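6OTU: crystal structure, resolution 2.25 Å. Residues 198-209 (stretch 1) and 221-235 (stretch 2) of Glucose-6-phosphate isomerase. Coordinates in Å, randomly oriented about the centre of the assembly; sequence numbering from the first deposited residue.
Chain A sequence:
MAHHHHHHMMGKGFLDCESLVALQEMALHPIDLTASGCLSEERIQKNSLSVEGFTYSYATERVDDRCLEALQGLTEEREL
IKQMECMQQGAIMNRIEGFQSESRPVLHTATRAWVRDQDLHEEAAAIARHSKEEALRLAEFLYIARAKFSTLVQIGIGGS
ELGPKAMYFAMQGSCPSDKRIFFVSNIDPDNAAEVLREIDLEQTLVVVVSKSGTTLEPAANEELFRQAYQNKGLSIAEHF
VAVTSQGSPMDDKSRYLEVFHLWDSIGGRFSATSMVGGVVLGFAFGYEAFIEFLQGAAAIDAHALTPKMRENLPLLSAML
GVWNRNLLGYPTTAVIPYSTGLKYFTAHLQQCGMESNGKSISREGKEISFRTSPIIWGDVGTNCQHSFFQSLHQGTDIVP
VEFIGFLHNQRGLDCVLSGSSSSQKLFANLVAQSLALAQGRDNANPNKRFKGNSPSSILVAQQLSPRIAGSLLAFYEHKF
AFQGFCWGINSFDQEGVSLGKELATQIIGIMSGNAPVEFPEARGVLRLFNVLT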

# COMPACT_ATOMS: atom_id res chain seq x y z
N GLU A 198 -0.28 -14.95 -20.36
CA GLU A 198 -0.13 -13.78 -21.20
C GLU A 198 1.01 -13.84 -22.21
O GLU A 198 0.99 -13.07 -23.17
CB GLU A 198 0.05 -12.53 -20.33
CG GLU A 198 -1.11 -12.27 -19.36
CD GLU A 198 -2.42 -12.00 -20.08
OE1 GLU A 198 -2.38 -11.42 -21.19
OE2 GLU A 198 -3.50 -12.36 -19.54
N ILE A 199 2.01 -14.71 -22.02
CA ILE A 199 3.29 -14.57 -22.72
C ILE A 199 3.48 -15.66 -23.77
O ILE A 199 2.92 -16.76 -23.68
CB ILE A 199 4.46 -14.58 -21.72
CG1 ILE A 199 4.59 -15.97 -21.07
CG2 ILE A 199 4.27 -13.50 -20.65
CD1 ILE A 199 5.63 -16.06 -19.97
N ASP A 200 4.29 -15.33 -24.77
CA ASP A 200 4.79 -16.29 -25.75
C ASP A 200 6.15 -16.78 -25.25
O ASP A 200 7.13 -16.02 -25.25
CB ASP A 200 4.88 -15.62 -27.12
CG ASP A 200 5.48 -16.51 -28.20
OD1 ASP A 200 5.76 -17.71 -27.97
OD2 ASP A 200 5.69 -15.97 -29.31
N LEU A 201 6.21 -18.05 -24.82
CA LEU A 201 7.43 -18.57 -24.21
C LEU A 201 8.61 -18.50 -25.17
O LEU A 201 9.72 -18.15 -24.76
CB LEU A 201 7.23 -20.01 -23.73
CG LEU A 201 6.25 -20.27 -22.57
CD1 LEU A 201 6.05 -21.77 -22.33
CD2 LEU A 201 6.69 -19.58 -21.28
N GLU A 202 8.38 -18.80 -26.45
CA GLU A 202 9.46 -18.73 -27.43
C GLU A 202 10.07 -17.34 -27.50
O GLU A 202 11.25 -17.19 -27.83
CB GLU A 202 8.96 -19.17 -28.80
CG GLU A 202 10.01 -19.93 -29.59
CD GLU A 202 9.40 -20.87 -30.62
OE1 GLU A 202 10.05 -21.89 -30.94
OE2 GLU A 202 8.27 -20.58 -31.09
N GLN A 203 9.29 -16.31 -27.15
CA GLN A 203 9.74 -14.93 -27.18
C GLN A 203 10.16 -14.41 -25.81
O GLN A 203 10.46 -13.23 -25.67
CB GLN A 203 8.63 -14.04 -27.76
CG GLN A 203 8.64 -13.94 -29.28
CD GLN A 203 10.02 -13.57 -29.82
OE1 GLN A 203 10.53 -12.49 -29.56
NE2 GLN A 203 10.63 -14.49 -30.58
N THR A 204 10.19 -15.27 -24.80
CA THR A 204 10.31 -14.84 -23.41
C THR A 204 11.69 -15.18 -22.88
O THR A 204 12.17 -16.31 -23.04
CB THR A 204 9.24 -15.48 -22.53
OG1 THR A 204 7.93 -15.04 -22.93
CG2 THR A 204 9.45 -15.10 -21.08
N LEU A 205 12.33 -14.21 -22.24
CA LEU A 205 13.53 -14.42 -21.46
C LEU A 205 13.15 -14.45 -19.97
O LEU A 205 12.51 -13.51 -19.48
CB LEU A 205 14.56 -13.32 -21.75
CG LEU A 205 15.78 -13.33 -20.83
CD1 LEU A 205 16.67 -14.51 -21.18
CD2 LEU A 205 16.55 -12.01 -20.88
N VAL A 206 13.50 -15.52 -19.27
CA VAL A 206 13.14 -15.65 -17.86
C VAL A 206 14.37 -15.33 -17.01
O VAL A 206 15.39 -16.02 -17.12
CB VAL A 206 12.63 -17.07 -17.53
CG1 VAL A 206 12.37 -17.19 -16.03
CG2 VAL A 206 11.39 -17.40 -18.35
N VAL A 207 14.28 -14.32 -16.16
CA VAL A 207 15.40 -13.88 -15.34
C VAL A 207 15.10 -14.28 -13.90
O VAL A 207 14.25 -13.67 -13.24
CB VAL A 207 15.66 -12.37 -15.47
CG1 VAL A 207 16.92 -11.96 -14.70
CG2 VAL A 207 15.79 -11.99 -16.93
N VAL A 208 15.79 -15.31 -13.42
CA VAL A 208 15.64 -15.76 -12.04
C VAL A 208 16.63 -15.00 -11.17
O VAL A 208 17.85 -15.12 -11.34
CB VAL A 208 15.85 -17.28 -11.93
CG1 VAL A 208 15.28 -17.79 -10.61
CG2 VAL A 208 15.22 -17.99 -13.11
N VAL A 209 16.11 -14.22 -10.24
CA VAL A 209 16.90 -13.31 -9.42
C VAL A 209 16.78 -13.78 -7.98
O VAL A 209 15.69 -13.71 -7.39
CB VAL A 209 16.46 -11.85 -9.58
CG1 VAL A 209 17.30 -10.93 -8.71
CG2 VAL A 209 16.51 -11.42 -11.05
N ASN A 221 9.01 -21.18 -8.39
CA ASN A 221 8.52 -20.52 -9.59
C ASN A 221 9.36 -20.88 -10.81
O ASN A 221 8.82 -21.18 -11.88
CB ASN A 221 8.46 -19.01 -9.37
CG ASN A 221 7.19 -18.60 -8.64
OD1 ASN A 221 6.10 -19.03 -9.00
ND2 ASN A 221 7.34 -17.78 -7.61
N GLU A 222 10.70 -20.87 -10.66
CA GLU A 222 11.57 -21.28 -11.76
C GLU A 222 11.20 -22.68 -12.24
O GLU A 222 11.12 -22.93 -13.45
CB GLU A 222 13.04 -21.23 -11.35
CG GLU A 222 13.96 -21.88 -12.39
CD GLU A 222 15.46 -21.84 -12.06
OE1 GLU A 222 15.85 -21.47 -10.93
OE2 GLU A 222 16.25 -22.19 -12.95
N GLU A 223 10.97 -23.61 -11.31
CA GLU A 223 10.60 -24.97 -11.70
C GLU A 223 9.27 -24.97 -12.44
O GLU A 223 9.13 -25.67 -13.45
CB GLU A 223 10.56 -25.88 -10.47
CG GLU A 223 10.19 -27.33 -10.77
CD GLU A 223 11.15 -28.01 -11.74
OE1 GLU A 223 12.32 -27.59 -11.82
OE2 GLU A 223 10.72 -28.98 -12.42
N LEU A 224 8.30 -24.16 -12.00
CA LEU A 224 7.04 -24.03 -12.73
C LEU A 224 7.26 -23.55 -14.16
O LEU A 224 6.57 -23.99 -15.08
CB LEU A 224 6.10 -23.07 -12.00
CG LEU A 224 5.03 -23.67 -11.09
CD1 LEU A 224 4.17 -22.56 -10.54
CD2 LEU A 224 4.18 -24.69 -11.82
N PHE A 225 8.19 -22.63 -14.36
CA PHE A 225 8.41 -22.12 -15.71
C PHE A 225 9.19 -23.12 -16.56
O PHE A 225 8.90 -23.29 -17.75
CB PHE A 225 9.11 -20.77 -15.65
CG PHE A 225 8.16 -19.60 -15.59
CD1 PHE A 225 7.41 -19.36 -14.45
CD2 PHE A 225 8.02 -18.75 -16.68
CE1 PHE A 225 6.51 -18.27 -14.40
CE2 PHE A 225 7.12 -17.67 -16.63
CZ PHE A 225 6.37 -17.44 -15.48
N ARG A 226 10.18 -23.80 -15.94
CA ARG A 226 10.93 -24.82 -16.66
C ARG A 226 10.01 -25.89 -17.21
O ARG A 226 10.18 -26.33 -18.35
CB ARG A 226 11.99 -25.47 -15.76
CG ARG A 226 13.10 -24.53 -15.30
CD ARG A 226 14.50 -25.11 -15.49
NE ARG A 226 15.52 -24.10 -15.16
CZ ARG A 226 16.60 -23.86 -15.89
NH1 ARG A 226 16.83 -24.55 -17.01
NH2 ARG A 226 17.46 -22.92 -15.50
N GLN A 227 9.00 -26.30 -16.43
CA GLN A 227 8.05 -27.31 -16.88
C GLN A 227 7.21 -26.79 -18.03
O GLN A 227 6.90 -27.54 -18.96
CB GLN A 227 7.16 -27.76 -15.73
CG GLN A 227 7.94 -28.18 -14.50
CD GLN A 227 7.46 -29.48 -13.90
OE1 GLN A 227 6.91 -29.50 -12.79
NE2 GLN A 227 7.68 -30.57 -14.62
N ALA A 228 6.83 -25.51 -17.99
CA ALA A 228 6.01 -24.95 -19.06
C ALA A 228 6.77 -24.95 -20.39
O ALA A 228 6.20 -25.30 -21.43
CB ALA A 228 5.52 -23.55 -18.69
N TYR A 229 8.06 -24.57 -20.37
CA TYR A 229 8.88 -24.67 -21.57
C TYR A 229 8.96 -26.10 -22.08
O TYR A 229 8.77 -26.37 -23.27
CB TYR A 229 10.29 -24.13 -21.31
CG TYR A 229 10.39 -22.64 -21.51
CD1 TYR A 229 10.11 -21.77 -20.47
CD2 TYR A 229 10.74 -22.11 -22.74
CE1 TYR A 229 10.19 -20.41 -20.64
CE2 TYR A 229 10.83 -20.73 -22.93
CZ TYR A 229 10.55 -19.90 -21.86
OH TYR A 229 10.62 -18.54 -22.02
N GLN A 230 9.24 -27.04 -21.17
CA GLN A 230 9.35 -28.44 -21.55
C GLN A 230 8.03 -28.99 -22.08
O GLN A 230 8.03 -29.80 -23.01
CB GLN A 230 9.85 -29.26 -20.37
CG GLN A 230 10.17 -30.70 -20.70
CD GLN A 230 9.47 -31.67 -19.79
OE1 GLN A 230 9.70 -31.69 -18.57
NE2 GLN A 230 8.59 -32.49 -20.36
N ASN A 231 6.90 -28.55 -21.52
CA ASN A 231 5.60 -28.97 -22.03
C ASN A 231 5.36 -28.45 -23.44
O ASN A 231 4.87 -29.18 -24.31
CB ASN A 231 4.48 -28.51 -21.09
CG ASN A 231 4.56 -29.16 -19.73
OD1 ASN A 231 5.27 -30.15 -19.54
ND2 ASN A 231 3.84 -28.60 -18.76
N LYS A 232 5.67 -27.18 -23.70
CA LYS A 232 5.60 -26.70 -25.07
C LYS A 232 6.72 -27.26 -25.95
O LYS A 232 6.75 -26.95 -27.15
CB LYS A 232 5.61 -25.17 -25.10
N GLY A 233 7.61 -28.07 -25.41
CA GLY A 233 8.67 -28.67 -26.20
C GLY A 233 9.71 -27.68 -26.70
O GLY A 233 10.11 -27.75 -27.87
N LEU A 234 10.17 -26.78 -25.84
CA LEU A 234 11.15 -25.77 -26.19
C LEU A 234 12.46 -26.05 -25.48
O LEU A 234 12.47 -26.52 -24.34
CB LEU A 234 10.67 -24.37 -25.81
CG LEU A 234 9.33 -23.89 -26.36
CD1 LEU A 234 9.05 -22.47 -25.88
CD2 LEU A 234 9.32 -23.95 -27.88
N SER A 235 13.58 -25.74 -26.14
CA SER A 235 14.86 -25.79 -25.44
C SER A 235 14.82 -24.83 -24.27
O SER A 235 14.49 -23.66 -24.42
CB SER A 235 16.01 -25.43 -26.39
OG SER A 235 15.99 -26.28 -27.53

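The most unusual feature of this contact is a single phenol group set against two backbone carbonyls of the opposing segment. Tyr-229 OH lies 2.9 Å from Thr-204 O in a weak hydrogen bond whose proton could also reach Leu-201 O, 2.9 Å from Tyr-229 OH, so the choice stays open. Leu-201 O is already engaged, accepting from Thr-204 N at 2.9 Å as the short 3-10 segment 201-203 closes into the strand. The hydroxyl thus sits exactly where the chain changes from turn to strand.

The same tyrosine does apolar work. Its CA-to-CB bond points sideways, yet the ring, with chi1 at -87°, brings its end close to stretch 1. Leu-201 CB lies over one face, 4.0 Å from the ring centroid and 23° off the normal, a CH-pi contact, while Thr-204 O approaches at the ring edge. One aromatic residue therefore offers a face to carbon and an edge to oxygen.

Leu-201 is the chief knob, with the largest covered area of any residue here. Its CD2 reaches Tyr-229 CE1 at 3.7 Å, its CD1 meets Ala-228 CB at 4.1 Å, and its CB touches Leu-234 CD1 at 3.7 Å. At Ala-228 the leucine lies close to the helix backbone, with Leu-201 CD1 3.6 Å from Ala-228 O. Leu-234 follows a Schellman motif: Gly-233 has positive phi and Leu-234 N bonds back to Tyr-229 O at 3.0 Å. The CA-to-CB bond of Leu-234 points toward stretch 1.

Farther along, strand and helix run nearly antiparallel, at 160°, with axes 10.1 Å apart at closest approach. Alternation sets the strand's pattern: Thr-204, Val-206 and Val-208 point toward the helix, and the intervening residues make no contact with it. Val-206 CG2 lies 4.0 Å from both Phe-225 CD2 and Tyr-229 CE1, bridging two rings one helical turn apart. Ile-199 CD1, from before the 3-10 segment, reaches Phe-225 CE2 at 4.0 Å, at the ring edge.

At the far end Val-208 CG1 packs 3.7 Å from Glu-222 OE1. This buried acid is not left unpaired: Glu-222 OE2 takes Arg-226 NH2 at 2.9 Å and Arg-226 NE at 3.0 Å in an intrahelical salt bridge, and both carboxylate oxygens have further partners elsewhere in the structure. The rule is that a buried carboxylate can sit beside valine while its oxygens are satisfied by Arg-226 in the helix and by partners elsewhere.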